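Local coordinates for putative cell adhesion protein (Parabacteroides distasonis, PDB 3LIU), which probably serves as a fimbrilin, a pilus subunit of the FimA/Mfa1 family thought to act in cell adhesion, at residues Ser207-Ala215 with Thr222-Asp230. Sequence-based numbering, arbitrary orientation.
Sequences SAKGVSSVA and TIEKDFFGD
Lys209 reaches across to Glu224, Lys225 and Phe227 with its chain extended beyond CG. On the way its CE lies over one face of the Phe227 ring, 3.9 Å from the ring centroid, in a CH-pi contact. Val211 adds to this apolar patch: its CG2 comes obliquely to the same ring, 3.5 Å from Phe227 CE1. The ammonium group then finds several acceptors. Lys209 NZ forms a salt bridge with Glu224 OE2 at 2.9 Å, on the anti side of the carboxylate. It also donates to the backbone O of Lys225, with a C=O...donor angle of 155°, and pairs with Glu291 beyond these segments. With an alanine in its place, Glu224 and Glu291 would probably lose a shared positive partner, Lys225 O a donor and the Phe227 ring its CH-pi contact. Glu224 keeps its own outside bond, from OE1 to Thr288.

Farther along, Lys225 runs along the strand toward Ser213. The first torsion lays CG against Ser212 CA. The bend at chi2 (-52°) then carries CD and CE past Ser213 and brings Lys225 NZ within 2.9 Å of Ser213 OG. The same ammonium group has a salt bridge to Glu111. Ser213 N donates to Ile223 O. Ile223 CG2 packs 3.4 Å from Ala215 C. Ser212 OG donates to Ser213 O and lies 3.4 Å from Ile223 CD1. Two waters complete the join: one links Val211 O with Lys225 N, the other Ser213 OG with Glu224 O.

The contact folds an irregular loop back along the end of strand 193-213, which pairs with strand 113-115 through Ser212 and Ile114. One direct backbone bond, two water bridges and two buried lysines hold the loop there, in a beta-rich protein of the fimbrillin superfamily.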
loop_
_atom_site.group_PDB
_atom_site.type_symbol
_atom_site.label_atom_id
_atom_site.label_comp_id
_atom_site.label_asym_id
_atom_site.label_seq_id
_atom_site.Cartn_x
_atom_site.Cartn_y
_atom_site.Cartn_z
ATOM N N SER A 207 7.949 10.454 -0.854
ATOM C CA SER A 207 7.732 9.963 0.502
ATOM C C SER A 207 6.769 8.790 0.622
ATOM O O SER A 207 5.958 8.741 1.540
ATOM C CB SER A 207 7.292 11.090 1.457
ATOM O OG SER A 207 8.279 12.108 1.481
ATOM N N ALA A 208 6.918 7.811 -0.274
ATOM C CA ALA A 208 6.253 6.508 -0.152
ATOM C C ALA A 208 7.077 5.700 0.838
ATOM O O ALA A 208 8.285 5.539 0.630
ATOM C CB ALA A 208 6.224 5.790 -1.538
ATOM N N LYS A 209 6.472 5.225 1.922
ATOM C CA LYS A 209 7.196 4.304 2.794
ATOM C C LYS A 209 7.478 3.041 1.993
ATOM O O LYS A 209 6.580 2.449 1.389
ATOM C CB LYS A 209 6.460 4.041 4.088
ATOM C CG LYS A 209 6.618 5.191 5.065
ATOM C CD LYS A 209 6.191 4.890 6.459
ATOM C CE LYS A 209 6.509 6.073 7.402
ATOM N NZ LYS A 209 6.051 5.871 8.790
ATOM N N GLY A 210 8.753 2.670 1.933
ATOM C CA GLY A 210 9.149 1.540 1.122
ATOM C C GLY A 210 9.299 0.272 1.901
ATOM O O GLY A 210 9.708 -0.750 1.349
ATOM N N VAL A 211 8.975 0.340 3.196
ATOM C CA VAL A 211 8.980 -0.826 4.088
ATOM C C VAL A 211 7.668 -0.878 4.871
ATOM O O VAL A 211 7.028 0.154 5.123
ATOM C CB VAL A 211 10.138 -0.830 5.109
ATOM C CG1 VAL A 211 11.509 -1.028 4.455
ATOM C CG2 VAL A 211 10.112 0.473 5.974
ATOM N N SER A 212 7.293 -2.097 5.261
ATOM C CA SER A 212 6.042 -2.394 6.003
ATOM C C SER A 212 6.201 -3.694 6.784
ATOM O O SER A 212 6.997 -4.568 6.423
ATOM C CB SER A 212 4.842 -2.531 5.037
ATOM O OG SER A 212 3.628 -2.969 5.691
ATOM N N SER A 213 5.442 -3.848 7.854
ATOM C CA SER A 213 5.254 -5.183 8.460
ATOM C C SER A 213 4.411 -6.048 7.480
ATOM O O SER A 213 3.630 -5.519 6.702
ATOM C CB SER A 213 4.533 -5.058 9.818
ATOM O OG SER A 213 5.378 -4.424 10.746
ATOM N N VAL A 214 4.562 -7.362 7.542
ATOM C CA VAL A 214 3.862 -8.246 6.630
ATOM C C VAL A 214 2.388 -8.460 7.042
ATOM O O VAL A 214 1.546 -8.693 6.190
ATOM C CB VAL A 214 4.598 -9.589 6.451
ATOM C CG1 VAL A 214 4.506 -10.482 7.696
ATOM C CG2 VAL A 214 4.092 -10.305 5.198
ATOM N N ALA A 215 2.094 -8.413 8.336
ATOM C CA ALA A 215 0.743 -8.713 8.812
ATOM C C ALA A 215 0.481 -8.003 10.118
ATOM O O ALA A 215 1.439 -7.568 10.784
ATOM C CB ALA A 215 0.552 -10.203 8.938
ATOM N N THR A 222 -3.214 -2.011 11.309
ATOM C CA THR A 222 -2.053 -1.256 10.870
ATOM C C THR A 222 -0.814 -2.146 10.808
ATOM O O THR A 222 -0.606 -3.022 11.666
ATOM C CB THR A 222 -1.830 0.011 11.745
ATOM O OG1 THR A 222 -0.724 0.746 11.214
ATOM C CG2 THR A 222 -1.530 -0.331 13.193
ATOM N N ILE A 223 -0.046 -1.958 9.733
ATOM C CA ILE A 223 1.184 -2.671 9.470
ATOM C C ILE A 223 2.310 -1.677 9.156
ATOM O O ILE A 223 3.385 -2.054 8.699
ATOM C CB ILE A 223 1.039 -3.664 8.276
ATOM C CG1 ILE A 223 0.455 -2.959 7.061
ATOM C CG2 ILE A 223 0.220 -4.913 8.721
ATOM C CD1 ILE A 223 0.319 -3.819 5.770
ATOM N N GLU A 224 2.027 -0.398 9.346
ATOM C CA GLU A 224 2.983 0.676 9.101
ATOM C C GLU A 224 4.207 0.525 9.971
ATOM O O GLU A 224 4.099 0.224 11.170
ATOM C CB GLU A 224 2.341 2.043 9.439
ATOM C CG GLU A 224 3.268 3.269 9.161
ATOM C CD GLU A 224 2.574 4.607 9.404
ATOM O OE1 GLU A 224 1.427 4.602 9.872
ATOM O OE2 GLU A 224 3.159 5.669 9.087
ATOM N N LYS A 225 5.368 0.790 9.388
ATOM C CA LYS A 225 6.622 0.852 10.146
ATOM C C LYS A 225 6.891 2.282 10.587
ATOM O O LYS A 225 6.847 3.208 9.771
ATOM C CB LYS A 225 7.794 0.420 9.285
ATOM C CG LYS A 225 7.907 -1.071 8.969
ATOM C CD LYS A 225 7.850 -1.961 10.219
ATOM C CE LYS A 225 8.438 -3.351 9.916
ATOM N NZ LYS A 225 8.253 -4.327 11.020
ATOM N N ASP A 226 7.169 2.458 11.883
ATOM C CA ASP A 226 7.672 3.721 12.376
ATOM C C ASP A 226 9.034 3.976 11.768
ATOM O O ASP A 226 9.807 3.044 11.554
ATOM C CB ASP A 226 7.829 3.694 13.890
ATOM C CG ASP A 226 6.538 3.699 14.609
ATOM O OD1 ASP A 226 5.477 3.883 14.006
ATOM O OD2 ASP A 226 6.586 3.543 15.816
ATOM N N PHE A 227 9.332 5.238 11.504
ATOM C CA PHE A 227 10.644 5.660 10.963
ATOM C C PHE A 227 11.381 6.486 11.998
ATOM O O PHE A 227 10.770 7.055 12.898
ATOM C CB PHE A 227 10.467 6.468 9.675
ATOM C CG PHE A 227 10.361 5.648 8.409
ATOM C CD1 PHE A 227 9.651 4.426 8.367
ATOM C CD2 PHE A 227 10.881 6.154 7.229
ATOM C CE1 PHE A 227 9.490 3.730 7.165
ATOM C CE2 PHE A 227 10.735 5.465 6.004
ATOM C CZ PHE A 227 10.051 4.271 5.956
ATOM N N PHE A 228 12.702 6.555 11.864
ATOM C CA PHE A 228 13.543 7.274 12.812
ATOM C C PHE A 228 13.368 6.754 14.261
ATOM O O PHE A 228 13.195 5.542 14.448
ATOM C CB PHE A 228 13.334 8.784 12.642
ATOM C CG PHE A 228 13.712 9.264 11.274
ATOM C CD1 PHE A 228 15.049 9.274 10.882
ATOM C CD2 PHE A 228 12.756 9.603 10.354
ATOM C CE1 PHE A 228 15.413 9.649 9.593
ATOM C CE2 PHE A 228 13.119 10.009 9.063
ATOM C CZ PHE A 228 14.434 10.034 8.689
ATOM N N GLY A 229 13.409 7.634 15.266
ATOM C CA GLY A 229 13.382 7.190 16.674
ATOM C C GLY A 229 14.457 6.157 16.894
ATOM O O GLY A 229 15.583 6.349 16.460
ATOM N N ASP A 230 14.103 5.017 17.478
ATOM C CA ASP A 230 15.073 3.925 17.696
ATOM C C ASP A 230 14.986 2.805 16.633
ATOM O O ASP A 230 15.562 1.710 16.802
ATOM C CB ASP A 230 14.842 3.319 19.074
ATOM C CG ASP A 230 13.504 2.582 19.180
ATOM O OD1 ASP A 230 12.915 2.202 18.131
ATOM O OD2 ASP A 230 13.047 2.362 20.324
HETATM O O HOH W 1 4.915 1.314 6.480
HETATM O O HOH W 2 3.990 -2.428 11.998
#